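Local atomic coordinates of immunomodulatory active chitinase (Trichuris suis, PDB entry 6G9C), a protein that probably binds and hydrolyses chitin as a secreted family 18 glycosyl hydrolase, and has immunomodulatory properties in inflammatory lung disease. Residues Ser234-Ser238 / Trp249-Gln253; Ser330-Tyr334 / Tyr344-Ser349; Gly271-Tyr275 / Met350-Ile354; Val34-Thr40 / Ala365-Asp371. All blocks are in the same frame, centred on the assembly; numbering follows the deposited sequence.

Contact 1: Ser234-Ser238 / Trp249-Gln253; sequences SPLYS and WNVEQ
Pro235 and Leu236 give their carbonyls to the first turn of helix 251-261, a helix that starts with an N-cap at Asn250. Both segments belong to the TIM-barrel domain of family 18. Two backbone hydrogen bonds join them. Val251 N donates to Pro235 O (2.9 Å), and Glu252 N donates to Leu236 O (3.0 Å). The loop thus serves two N-H groups of the first turn. Asn250 OD1 serves a third: it accepts from Gln253 N at 2.9 Å, with the donor tilted 31° from the amide carbonyl plane. Asn250 ND2 is held by Lys247 O.

The apolar contacts lie beside these bonds. The Pro235 ring crosses the Asn250 side chain at about a right angle, with CG 3.8 Å from Asn250 CB. Leu236 reaches Val251 with one branch, CD1 meeting CG1 at 3.9 Å. Its CG also lies over the centre of the Tyr237 ring. Trp356 of helix 347-360 packs on Leu236, Val251 and Glu252.

Glu252 adds a carboxylate contact and a water bridge. Its CG is anti to the backbone N (chi1 -178°), and the extended chain brings the carboxylate to the edge of the Tyr237 ring. The two planes are 71° apart. Gln253 NE2 meets OE1 from above the carboxylate plane. A water accepts from Ser238 N and donates to Glu252 OE1 at 2.7 Å.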
loop_
_atom_site.group_PDB
_atom_site.type_symbol
_atom_site.label_atom_id
_atom_site.label_comp_id
_atom_site.label_asym_id
_atom_site.label_seq_id
_atom_site.Cartn_x
_atom_site.Cartn_y
_atom_site.Cartn_z
ATOM N N SER A 234 -9.305 21.019 28.577
ATOM C CA SER A 234 -10.423 20.428 27.835
ATOM C C SER A 234 -11.418 19.844 28.820
ATOM O O SER A 234 -11.478 18.623 29.028
ATOM C CB SER A 234 -9.918 19.370 26.849
ATOM O OG SER A 234 -10.956 18.859 26.025
ATOM N N PRO A 235 -12.213 20.691 29.475
ATOM C CA PRO A 235 -13.205 20.173 30.418
ATOM C C PRO A 235 -14.350 19.528 29.667
ATOM O O PRO A 235 -14.801 20.036 28.637
ATOM C CB PRO A 235 -13.669 21.421 31.176
ATOM C CG PRO A 235 -13.464 22.555 30.205
ATOM C CD PRO A 235 -12.290 22.164 29.325
ATOM N N LEU A 236 -14.815 18.393 30.188
ATOM C CA LEU A 236 -15.991 17.757 29.604
ATOM C C LEU A 236 -17.239 18.592 29.855
ATOM O O LEU A 236 -18.040 18.808 28.937
ATOM C CB LEU A 236 -16.170 16.340 30.161
ATOM C CG LEU A 236 -17.411 15.591 29.658
ATOM C CD1 LEU A 236 -17.431 15.544 28.132
ATOM C CD2 LEU A 236 -17.466 14.184 30.243
ATOM N N TYR A 237 -17.417 19.080 31.088
ATOM C CA TYR A 237 -18.543 19.929 31.440
ATOM C C TYR A 237 -18.057 21.238 32.043
ATOM O O TYR A 237 -16.921 21.350 32.511
ATOM C CB TYR A 237 -19.475 19.272 32.463
ATOM C CG TYR A 237 -19.862 17.848 32.178
ATOM C CD1 TYR A 237 -20.824 17.548 31.224
ATOM C CD2 TYR A 237 -19.289 16.798 32.893
ATOM C CE1 TYR A 237 -21.197 16.241 30.979
ATOM C CE2 TYR A 237 -19.655 15.489 32.657
ATOM C CZ TYR A 237 -20.609 15.218 31.699
ATOM O OH TYR A 237 -20.978 13.917 31.459
ATOM N N SER A 238 -18.961 22.214 32.076
ATOM C CA SER A 238 -18.696 23.465 32.766
ATOM C C SER A 238 -18.685 23.250 34.278
ATOM O O SER A 238 -19.251 22.290 34.804
ATOM C CB SER A 238 -19.750 24.511 32.410
ATOM O OG SER A 238 -21.027 24.080 32.836
ATOM N N TRP A 249 -17.399 26.895 26.994
ATOM C CA TRP A 249 -16.028 26.499 26.674
ATOM C C TRP A 249 -15.723 25.138 27.301
ATOM O O TRP A 249 -14.918 24.997 28.222
ATOM C CB TRP A 249 -15.053 27.576 27.133
ATOM C CG TRP A 249 -15.059 28.801 26.241
ATOM C CD1 TRP A 249 -16.137 29.346 25.602
ATOM C CD2 TRP A 249 -13.935 29.612 25.888
ATOM N NE1 TRP A 249 -15.754 30.448 24.875
ATOM C CE2 TRP A 249 -14.406 30.632 25.031
ATOM C CE3 TRP A 249 -12.574 29.576 26.211
ATOM C CZ2 TRP A 249 -13.564 31.607 24.499
ATOM C CZ3 TRP A 249 -11.740 30.544 25.681
ATOM C CH2 TRP A 249 -12.239 31.549 24.832
ATOM N N ASN A 250 -16.377 24.118 26.755
ATOM C CA ASN A 250 -16.192 22.747 27.210
ATOM C C ASN A 250 -16.694 21.817 26.112
ATOM O O ASN A 250 -17.326 22.251 25.148
ATOM C CB ASN A 250 -16.909 22.499 28.548
ATOM C CG ASN A 250 -18.367 22.908 28.517
ATOM O OD1 ASN A 250 -19.211 22.201 27.956
ATOM N ND2 ASN A 250 -18.680 24.060 29.124
ATOM N N VAL A 251 -16.397 20.527 26.275
ATOM C CA VAL A 251 -16.704 19.545 25.237
ATOM C C VAL A 251 -18.208 19.453 25.023
ATOM O O VAL A 251 -18.695 19.461 23.886
ATOM C CB VAL A 251 -16.107 18.172 25.600
ATOM C CG1 VAL A 251 -16.655 17.097 24.666
ATOM C CG2 VAL A 251 -14.583 18.216 25.554
ATOM N N GLU A 252 -18.965 19.387 26.121
ATOM C CA GLU A 252 -20.406 19.183 26.034
ATOM C C GLU A 252 -21.085 20.299 25.255
ATOM O O GLU A 252 -21.904 20.038 24.370
ATOM C CB GLU A 252 -21.007 19.080 27.438
ATOM C CG GLU A 252 -22.510 18.820 27.428
ATOM C CD GLU A 252 -23.152 19.043 28.785
ATOM O OE1 GLU A 252 -23.120 20.189 29.288
ATOM O OE2 GLU A 252 -23.692 18.068 29.348
ATOM N N GLN A 253 -20.759 21.556 25.574
ATOM C CA GLN A 253 -21.485 22.680 24.992
ATOM C C GLN A 253 -20.975 23.045 23.600
ATOM O O GLN A 253 -21.775 23.406 22.725
ATOM C CB GLN A 253 -21.408 23.893 25.921
ATOM C CG GLN A 253 -22.153 23.702 27.231
ATOM C CD GLN A 253 -23.638 23.510 27.019
ATOM O OE1 GLN A 253 -24.256 24.231 26.241
ATOM N NE2 GLN A 253 -24.216 22.524 27.696
HETATM O O HOH W 1 -21.727 21.771 30.944
#

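Contact 2: Ser330-Tyr334 / Tyr344-Ser349; sequences SKTPY and YDDVES
Pro333 lies over one face of the Tyr344 ring and makes a CH-pi contact. Its CG is 3.6 Å from the ring centroid and 15° off the ring normal. The two side chains cross at about a right angle. Tyr344 CG lies between its backbone N and carbonyl carbon (chi1 68°), setting one ring face against Pro333 CG. The ring edge meets Tyr334, where CE1 is 3.7 Å from Tyr334 C. A weak hydrogen bond runs from Tyr344 N to Pro333 O (3.3 Å).

Asp346 runs past Pro333 in the opposite direction, its CG 3.6 Å from Pro333 CG. Ser349 points toward segment 330-334 and sets CB 3.1 Å from Lys331 O.

Asp346 and Ser349 make a capping box at the start of helix 347-360. The contact joins this helix to strand 332-337, in the chain between barrel strands 268-281 and 364-368, where family 18 chitinases commonly carry an inserted alpha/beta domain. Ser349 N donates to Asp346 OD1 at 2.9 Å, nearly in line with the C-O bond. Asp346 N returns a bond to Ser349 OG at 2.8 Å. The serine hydroxyl then donates to Asp345 OD2 (2.7 Å) on its anti side, 32° out of the carboxylate plane.

The buried carboxylates have further partners: Lys353 for Asp345 and Arg324 for Asp346. These basic groups, and the helix start beside Asp346, would probably stabilise both charged aspartates.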
loop_
_atom_site.group_PDB
_atom_site.type_symbol
_atom_site.label_atom_id
_atom_site.label_comp_id
_atom_site.label_asym_id
_atom_site.label_seq_id
_atom_site.Cartn_x
_atom_site.Cartn_y
_atom_site.Cartn_z
ATOM N N SER A 330 -15.465 18.859 36.034
ATOM C CA SER A 330 -15.021 18.849 34.651
ATOM C C SER A 330 -14.633 17.460 34.160
ATOM O O SER A 330 -14.423 17.289 32.955
ATOM C CB SER A 330 -13.831 19.788 34.480
ATOM O OG SER A 330 -12.690 19.270 35.154
ATOM N N LYS A 331 -14.519 16.478 35.065
ATOM C CA LYS A 331 -14.041 15.130 34.736
ATOM C C LYS A 331 -12.618 15.156 34.163
ATOM O O LYS A 331 -12.294 14.432 33.220
ATOM C CB LYS A 331 -15.002 14.413 33.779
ATOM C CG LYS A 331 -16.379 14.113 34.379
ATOM C CD LYS A 331 -16.290 13.080 35.493
ATOM C CE LYS A 331 -17.639 12.841 36.172
ATOM N NZ LYS A 331 -17.562 11.673 37.113
ATOM N N THR A 332 -11.755 15.998 34.729
ATOM C CA THR A 332 -10.367 16.069 34.285
ATOM C C THR A 332 -9.452 16.126 35.502
ATOM O O THR A 332 -9.873 16.560 36.582
ATOM C CB THR A 332 -10.077 17.294 33.398
ATOM O OG1 THR A 332 -10.244 18.498 34.162
ATOM C CG2 THR A 332 -10.992 17.324 32.149
ATOM N N PRO A 333 -8.196 15.692 35.352
ATOM C CA PRO A 333 -7.225 15.836 36.437
ATOM C C PRO A 333 -6.339 17.050 36.252
ATOM O O PRO A 333 -6.210 17.573 35.138
ATOM C CB PRO A 333 -6.407 14.549 36.325
ATOM C CG PRO A 333 -6.350 14.351 34.842
ATOM C CD PRO A 333 -7.697 14.780 34.307
ATOM N N TYR A 334 -5.733 17.519 37.336
ATOM C CA TYR A 334 -4.636 18.451 37.206
ATOM C C TYR A 334 -3.486 17.980 38.083
ATOM O O TYR A 334 -3.655 17.133 38.967
ATOM C CB TYR A 334 -5.060 19.898 37.513
ATOM C CG TYR A 334 -5.517 20.230 38.920
ATOM C CD1 TYR A 334 -4.616 20.691 39.875
ATOM C CD2 TYR A 334 -6.864 20.169 39.264
ATOM C CE1 TYR A 334 -5.040 21.049 41.151
ATOM C CE2 TYR A 334 -7.302 20.542 40.530
ATOM C CZ TYR A 334 -6.380 20.968 41.470
ATOM O OH TYR A 334 -6.807 21.314 42.723
ATOM N N TYR A 344 -4.474 18.409 32.445
ATOM C CA TYR A 344 -4.136 17.410 31.440
ATOM C C TYR A 344 -5.292 16.426 31.323
ATOM O O TYR A 344 -6.345 16.610 31.932
ATOM C CB TYR A 344 -2.813 16.692 31.774
ATOM C CG TYR A 344 -2.835 15.799 33.000
ATOM C CD1 TYR A 344 -2.860 16.339 34.287
ATOM C CD2 TYR A 344 -2.791 14.409 32.871
ATOM C CE1 TYR A 344 -2.861 15.519 35.409
ATOM C CE2 TYR A 344 -2.793 13.578 33.993
ATOM C CZ TYR A 344 -2.839 14.139 35.256
ATOM O OH TYR A 344 -2.830 13.316 36.368
ATOM N N ASP A 345 -5.099 15.399 30.495
ATOM C CA ASP A 345 -6.079 14.327 30.355
ATOM C C ASP A 345 -5.415 12.977 30.592
ATOM O O ASP A 345 -4.232 12.779 30.291
ATOM C CB ASP A 345 -6.753 14.371 28.969
ATOM C CG ASP A 345 -7.937 15.332 28.944
ATOM O OD1 ASP A 345 -7.711 16.545 28.733
ATOM O OD2 ASP A 345 -9.081 14.876 29.174
ATOM N N ASP A 346 -6.178 12.048 31.159
ATOM C CA ASP A 346 -5.607 10.764 31.533
ATOM C C ASP A 346 -6.636 9.675 31.252
ATOM O O ASP A 346 -7.653 9.914 30.592
ATOM C CB ASP A 346 -5.122 10.805 32.992
ATOM C CG ASP A 346 -6.264 10.871 34.023
ATOM O OD1 ASP A 346 -7.451 11.007 33.649
ATOM O OD2 ASP A 346 -5.953 10.775 35.240
ATOM N N VAL A 347 -6.377 8.468 31.767
ATOM C CA VAL A 347 -7.274 7.353 31.469
ATOM C C VAL A 347 -8.673 7.635 32.001
ATOM O O VAL A 347 -9.674 7.376 31.323
ATOM C CB VAL A 347 -6.720 6.026 32.018
ATOM C CG1 VAL A 347 -7.762 4.949 31.840
ATOM C CG2 VAL A 347 -5.445 5.631 31.280
ATOM N N GLU A 348 -8.772 8.183 33.212
ATOM C CA GLU A 348 -10.095 8.466 33.763
ATOM C C GLU A 348 -10.823 9.545 32.961
ATOM O O GLU A 348 -12.029 9.427 32.713
ATOM C CB GLU A 348 -9.992 8.875 35.235
ATOM C CG GLU A 348 -9.408 7.797 36.163
ATOM C CD GLU A 348 -10.353 6.632 36.421
ATOM O OE1 GLU A 348 -11.401 6.528 35.742
ATOM O OE2 GLU A 348 -10.056 5.813 37.320
ATOM N N SER A 349 -10.125 10.615 32.564
ATOM C CA SER A 349 -10.814 11.664 31.815
ATOM C C SER A 349 -11.182 11.176 30.420
ATOM O O SER A 349 -12.266 11.489 29.911
ATOM C CB SER A 349 -9.964 12.943 31.742
ATOM O OG SER A 349 -8.835 12.809 30.895
#

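Contact 3: Gly271-Tyr275 / Met350-Ile354; sequences GLPTY and MKAKI
Leu272, Met350 and Lys353 bury the most surface where helix 347-360 packs on strand 268-281 of the family 18 TIM barrel. The short helix and strand segments run antiparallel, at 178°, and their axes come within 10.2 Å. This is the usual placing of a barrel helix against the strands inside it.

Leu272 points toward the helix and divides its contacts among three residues. Its CB lies 3.8 Å from Met350 SD. Branch CD1 meets Ile354 CG1 at 3.7 Å, and these side chains cross at about a right angle. Branch CD2 lies alongside the lysine, 4.0 Å from Lys353 CB.

Met350 starts off to one side of the strand. Bends at chi2 (-78°) and chi3 (-114°) carry its sulfur and methyl inward. Its CE touches Thr274 CG2 at 3.9 Å. Leu393 of helix 392-398 packs on Met350 and Ile354.

Lys353 is extended beyond CG. Its aliphatic part passes Leu272 in the opposite direction, and NZ arrives 4.3 Å from Pro273 CD. A water accepts from Lys353 NZ at 3.0 Å and donates to Gly271 O at 2.7 Å. NZ also has a salt bridge to Asp345 and a hydrogen bond to Ser234 O.

The lysine is amphipathic here: its carbons pack on Leu272, while its buried ammonium is met by Asp345, Ser234 O and a water. Asp345 probably offsets the cost of burying that charge.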
loop_
_atom_site.group_PDB
_atom_site.type_symbol
_atom_site.label_atom_id
_atom_site.label_comp_id
_atom_site.label_asym_id
_atom_site.label_seq_id
_atom_site.Cartn_x
_atom_site.Cartn_y
_atom_site.Cartn_z
ATOM N N GLY A 271 -12.747 15.910 19.781
ATOM C CA GLY A 271 -11.302 15.906 19.943
ATOM C C GLY A 271 -10.883 15.573 21.372
ATOM O O GLY A 271 -11.461 16.056 22.346
ATOM N N LEU A 272 -9.833 14.766 21.480
ATOM C CA LEU A 272 -9.301 14.311 22.772
ATOM C C LEU A 272 -7.820 14.662 22.832
ATOM O O LEU A 272 -7.031 14.148 22.011
ATOM C CB LEU A 272 -9.488 12.802 22.972
ATOM C CG LEU A 272 -10.887 12.222 22.763
ATOM C CD1 LEU A 272 -10.817 10.712 22.847
ATOM C CD2 LEU A 272 -11.864 12.767 23.783
ATOM N N PRO A 273 -7.392 15.520 23.755
ATOM C CA PRO A 273 -5.964 15.854 23.846
ATOM C C PRO A 273 -5.210 14.804 24.646
ATOM O O PRO A 273 -5.686 14.349 25.685
ATOM C CB PRO A 273 -5.966 17.191 24.591
ATOM C CG PRO A 273 -7.205 17.137 25.438
ATOM C CD PRO A 273 -8.214 16.316 24.687
ATOM N N THR A 274 -4.010 14.441 24.179
ATOM C CA THR A 274 -3.118 13.600 24.986
ATOM C C THR A 274 -1.965 14.404 25.569
ATOM O O THR A 274 -1.017 13.816 26.116
ATOM C CB THR A 274 -2.572 12.423 24.174
ATOM O OG1 THR A 274 -1.967 12.908 22.968
ATOM C CG2 THR A 274 -3.684 11.431 23.840
ATOM N N TYR A 275 -2.022 15.731 25.448
ATOM C CA TYR A 275 -1.119 16.678 26.082
ATOM C C TYR A 275 -1.885 17.452 27.144
ATOM O O TYR A 275 -3.119 17.391 27.233
ATOM C CB TYR A 275 -0.515 17.660 25.068
ATOM C CG TYR A 275 -1.601 18.552 24.502
ATOM C CD1 TYR A 275 -2.440 18.084 23.501
ATOM C CD2 TYR A 275 -1.847 19.809 25.036
ATOM C CE1 TYR A 275 -3.483 18.871 22.999
ATOM C CE2 TYR A 275 -2.886 20.603 24.548
ATOM C CZ TYR A 275 -3.699 20.116 23.538
ATOM O OH TYR A 275 -4.726 20.877 23.068
ATOM N N MET A 350 -10.306 10.384 29.798
ATOM C CA MET A 350 -10.626 9.815 28.488
ATOM C C MET A 350 -11.798 8.852 28.584
ATOM O O MET A 350 -12.662 8.820 27.697
ATOM C CB MET A 350 -9.410 9.096 27.908
ATOM C CG MET A 350 -8.243 10.000 27.614
ATOM S SD MET A 350 -8.489 10.905 26.088
ATOM C CE MET A 350 -7.187 10.171 25.112
ATOM N N LYS A 351 -11.837 8.055 29.659
ATOM C CA LYS A 351 -12.940 7.128 29.873
ATOM C C LYS A 351 -14.261 7.869 29.950
ATOM O O LYS A 351 -15.259 7.462 29.339
ATOM C CB LYS A 351 -12.720 6.336 31.173
ATOM C CG LYS A 351 -12.405 4.889 31.003
ATOM C CD LYS A 351 -12.035 4.247 32.359
ATOM C CE LYS A 351 -13.108 4.460 33.422
ATOM N NZ LYS A 351 -12.745 3.816 34.731
ATOM N N ALA A 352 -14.298 8.942 30.742
ATOM C CA ALA A 352 -15.535 9.692 30.894
ATOM C C ALA A 352 -15.957 10.309 29.565
ATOM O O ALA A 352 -17.128 10.226 29.177
ATOM C CB ALA A 352 -15.368 10.764 31.970
ATOM N N LYS A 353 -15.003 10.904 28.842
ATOM C CA LYS A 353 -15.314 11.576 27.580
ATOM C C LYS A 353 -15.770 10.585 26.509
ATOM O O LYS A 353 -16.762 10.825 25.812
ATOM C CB LYS A 353 -14.092 12.359 27.103
ATOM C CG LYS A 353 -13.800 13.584 27.970
ATOM C CD LYS A 353 -12.490 14.242 27.569
ATOM C CE LYS A 353 -12.332 15.594 28.251
ATOM N NZ LYS A 353 -10.995 16.202 27.963
ATOM N N ILE A 354 -15.047 9.473 26.355
ATOM C CA ILE A 354 -15.382 8.506 25.309
ATOM C C ILE A 354 -16.701 7.802 25.616
ATOM O O ILE A 354 -17.489 7.509 24.705
ATOM C CB ILE A 354 -14.223 7.511 25.124
ATOM C CG1 ILE A 354 -12.978 8.264 24.649
ATOM C CG2 ILE A 354 -14.588 6.414 24.114
ATOM C CD1 ILE A 354 -11.737 7.416 24.571
HETATM O O HOH W 2 -11.522 16.411 25.066
#

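Contact 4: Val34-Thr40 / Ala365-Asp371; sequences VRGCYFT and AFVWTLD. With EDO (1,2-ethanediol), chain C.
Val34-Thr40 and Ala365-Trp368 run parallel, their axes 4.5 Å apart at 14°, with backbone hydrogen bonds alternating from Ala365 N to Val34 O through to Tyr38 O, which still accepts from Leu370 N after the cis peptide between Trp368 and Thr369.

Cys37 and Val367 share one face of the sheet. Cys37 SG touches Val367 CG2 at 3.7 Å and is in a disulfide with Cys62. These strands are the first and last of the TIM barrel, so their pairing closes it.

Tyr38, Phe366 and Trp368 form an aromatic cluster. Tyr38 holds CG anti to its carbonyl carbon (chi1 -81°), which places its ring against both partners. Tyr38 CE1 meets Phe366 CD1 at 3.6 Å, with the ring planes 64° apart. Tyr38 CG lies 3.4 Å from Trp368 CE3. The tyrosine hydroxyl is hydrogen-bonded to Asp149 and Asn216. Trp368 takes Thr40 CG2 over one face, while its NE1 donates to 1,2-ethanediol O1.

Thr40 OG1 donates to Asp371 OD2 (2.8 Å) from above the carboxylate plane. Arg46 forms a salt bridge with Asp371 OD1, and one water donates to both Thr40 OG1 and Asp371 OD1, the latter at 2.7 Å.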
loop_
_atom_site.group_PDB
_atom_site.type_symbol
_atom_site.label_atom_id
_atom_site.label_comp_id
_atom_site.label_asym_id
_atom_site.label_seq_id
_atom_site.Cartn_x
_atom_site.Cartn_y
_atom_site.Cartn_z
ATOM N N VAL A 34 -16.398 6.898 14.314
ATOM C CA VAL A 34 -15.098 7.303 13.787
ATOM C C VAL A 34 -14.063 7.257 14.906
ATOM O O VAL A 34 -14.326 7.705 16.029
ATOM C CB VAL A 34 -15.193 8.724 13.197
ATOM C CG1 VAL A 34 -13.808 9.316 12.964
ATOM C CG2 VAL A 34 -16.017 8.732 11.910
ATOM N N ARG A 35 -12.873 6.730 14.606
ATOM C CA ARG A 35 -11.727 6.805 15.514
ATOM C C ARG A 35 -10.548 7.378 14.742
ATOM O O ARG A 35 -9.999 6.708 13.865
ATOM C CB ARG A 35 -11.383 5.436 16.111
ATOM C CG ARG A 35 -12.547 4.835 16.875
ATOM C CD ARG A 35 -12.196 3.471 17.460
ATOM N NE ARG A 35 -12.220 2.419 16.448
ATOM C CZ ARG A 35 -11.136 1.803 15.991
ATOM N NH1 ARG A 35 -9.941 2.134 16.453
ATOM N NH2 ARG A 35 -11.245 0.856 15.069
ATOM N N GLY A 36 -10.164 8.617 15.058
ATOM C CA GLY A 36 -9.061 9.255 14.353
ATOM C C GLY A 36 -7.858 9.582 15.219
ATOM O O GLY A 36 -7.991 9.734 16.435
ATOM N N CYS A 37 -6.679 9.708 14.605
ATOM C CA CYS A 37 -5.446 10.010 15.319
ATOM C C CYS A 37 -4.578 10.912 14.470
ATOM O O CYS A 37 -4.347 10.604 13.300
ATOM C CB CYS A 37 -4.638 8.738 15.628
ATOM S SG CYS A 37 -5.523 7.496 16.569
ATOM N N TYR A 38 -4.025 11.963 15.067
ATOM C CA TYR A 38 -3.062 12.803 14.363
ATOM C C TYR A 38 -1.632 12.315 14.593
ATOM O O TYR A 38 -1.189 12.149 15.737
ATOM C CB TYR A 38 -3.177 14.258 14.795
ATOM C CG TYR A 38 -4.306 14.991 14.098
ATOM C CD1 TYR A 38 -5.617 14.850 14.534
ATOM C CD2 TYR A 38 -4.064 15.781 12.977
ATOM C CE1 TYR A 38 -6.667 15.510 13.877
ATOM C CE2 TYR A 38 -5.107 16.454 12.325
ATOM C CZ TYR A 38 -6.406 16.295 12.780
ATOM O OH TYR A 38 -7.475 16.930 12.158
ATOM N N PHE A 39 -0.931 12.069 13.489
ATOM C CA PHE A 39 0.518 11.927 13.444
ATOM C C PHE A 39 1.132 13.300 13.180
ATOM O O PHE A 39 0.570 14.092 12.413
ATOM C CB PHE A 39 0.886 10.941 12.325
ATOM C CG PHE A 39 2.366 10.784 12.097
ATOM C CD1 PHE A 39 3.049 11.634 11.238
ATOM C CD2 PHE A 39 3.064 9.770 12.735
ATOM C CE1 PHE A 39 4.406 11.485 11.030
ATOM C CE2 PHE A 39 4.425 9.616 12.533
ATOM C CZ PHE A 39 5.095 10.468 11.690
ATOM N N THR A 40 2.283 13.590 13.805
ATOM C CA THR A 40 2.957 14.872 13.601
ATOM C C THR A 40 4.383 14.654 13.107
ATOM O O THR A 40 5.139 13.869 13.694
ATOM C CB THR A 40 2.973 15.750 14.871
ATOM O OG1 THR A 40 3.806 15.152 15.877
ATOM C CG2 THR A 40 1.556 15.949 15.422
ATOM N N ALA A 365 -14.457 9.967 17.889
ATOM C CA ALA A 365 -13.404 10.687 18.589
ATOM C C ALA A 365 -12.161 10.735 17.724
ATOM O O ALA A 365 -11.954 9.893 16.842
ATOM C CB ALA A 365 -13.064 10.021 19.939
ATOM N N PHE A 366 -11.328 11.733 17.995
ATOM C CA PHE A 366 -9.983 11.771 17.451
ATOM C C PHE A 366 -9.040 12.256 18.541
ATOM O O PHE A 366 -9.457 12.949 19.480
ATOM C CB PHE A 366 -9.900 12.655 16.197
ATOM C CG PHE A 366 -9.920 14.142 16.483
ATOM C CD1 PHE A 366 -8.736 14.835 16.713
ATOM C CD2 PHE A 366 -11.120 14.848 16.494
ATOM C CE1 PHE A 366 -8.738 16.198 16.952
ATOM C CE2 PHE A 366 -11.135 16.200 16.746
ATOM C CZ PHE A 366 -9.946 16.885 16.976
ATOM N N VAL A 367 -7.769 11.868 18.434
ATOM C CA VAL A 367 -6.767 12.254 19.423
ATOM C C VAL A 367 -5.718 13.151 18.775
ATOM O O VAL A 367 -5.245 12.898 17.660
ATOM C CB VAL A 367 -6.093 11.037 20.105
ATOM C CG1 VAL A 367 -7.128 10.212 20.827
ATOM C CG2 VAL A 367 -5.368 10.180 19.084
ATOM N N TRP A 368 -5.355 14.201 19.489
ATOM C CA TRP A 368 -4.180 15.016 19.178
ATOM C C TRP A 368 -3.254 14.843 20.384
ATOM O O TRP A 368 -3.510 15.446 21.426
ATOM C CB TRP A 368 -4.577 16.492 18.951
ATOM C CG TRP A 368 -3.393 17.377 18.727
ATOM C CD1 TRP A 368 -2.626 17.971 19.681
ATOM C CD2 TRP A 368 -2.826 17.752 17.462
ATOM N NE1 TRP A 368 -1.610 18.692 19.096
ATOM C CE2 TRP A 368 -1.710 18.573 17.735
ATOM C CE3 TRP A 368 -3.151 17.472 16.134
ATOM C CZ2 TRP A 368 -0.912 19.107 16.728
ATOM C CZ3 TRP A 368 -2.364 18.000 15.131
ATOM C CH2 TRP A 368 -1.253 18.809 15.431
ATOM N N THR A 369 -2.193 14.027 20.304
ATOM C CA THR A 369 -1.624 13.357 19.135
ATOM C C THR A 369 -1.259 11.920 19.498
ATOM O O THR A 369 -1.301 11.531 20.666
ATOM C CB THR A 369 -0.300 13.995 18.671
ATOM O OG1 THR A 369 0.672 13.807 19.708
ATOM C CG2 THR A 369 -0.423 15.484 18.384
ATOM N N LEU A 370 -0.829 11.147 18.497
ATOM C CA LEU A 370 -0.291 9.823 18.795
ATOM C C LEU A 370 0.964 9.907 19.651
ATOM O O LEU A 370 1.216 9.021 20.476
ATOM C CB LEU A 370 0.038 9.087 17.495
ATOM C CG LEU A 370 -1.102 8.540 16.647
ATOM C CD1 LEU A 370 -0.614 8.357 15.209
ATOM C CD2 LEU A 370 -1.629 7.217 17.230
ATOM N N ASP A 371 1.776 10.945 19.457
ATOM C CA ASP A 371 3.109 10.979 20.039
ATOM C C ASP A 371 3.135 11.570 21.442
ATOM O O ASP A 371 4.209 11.634 22.042
ATOM C CB ASP A 371 4.065 11.759 19.136
ATOM C CG ASP A 371 3.481 13.094 18.691
ATOM O OD1 ASP A 371 3.574 14.072 19.467
ATOM O OD2 ASP A 371 2.923 13.149 17.572
HETATM C C1 EDO C . -0.198 20.795 21.582
HETATM O O1 EDO C . 0.395 20.168 20.443
HETATM C C2 EDO C . 0.958 21.390 22.368
HETATM O O2 EDO C . 1.620 22.419 21.622
HETATM O O HOH W 3 2.885 11.302 15.720
HETATM O O HOH W 4 3.601 16.561 18.457
#

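Overall arrangement
All four contacts lie within the glycosyl hydrolase 18 family region. Contact 4 pairs the first and last strands of the TIM barrel, and the other three are nested in the chain between its segments. Contact 1 closes before contacts 2 and 3 open, and contact 2 is nested inside contact 3. Contacts 2 and 3 share helix 347-360, and their centres are about 8 Å apart. Contacts 3 and 4 lie about 11 Å apart between centres. Contacts 1 and 4 are about 19 Å apart between centres and do not touch. Lys353 links contacts 1, 2 and 3 through Ser234 and Asp345. Contact 4 joins them through the pairing of strands 268-281 and 364-368.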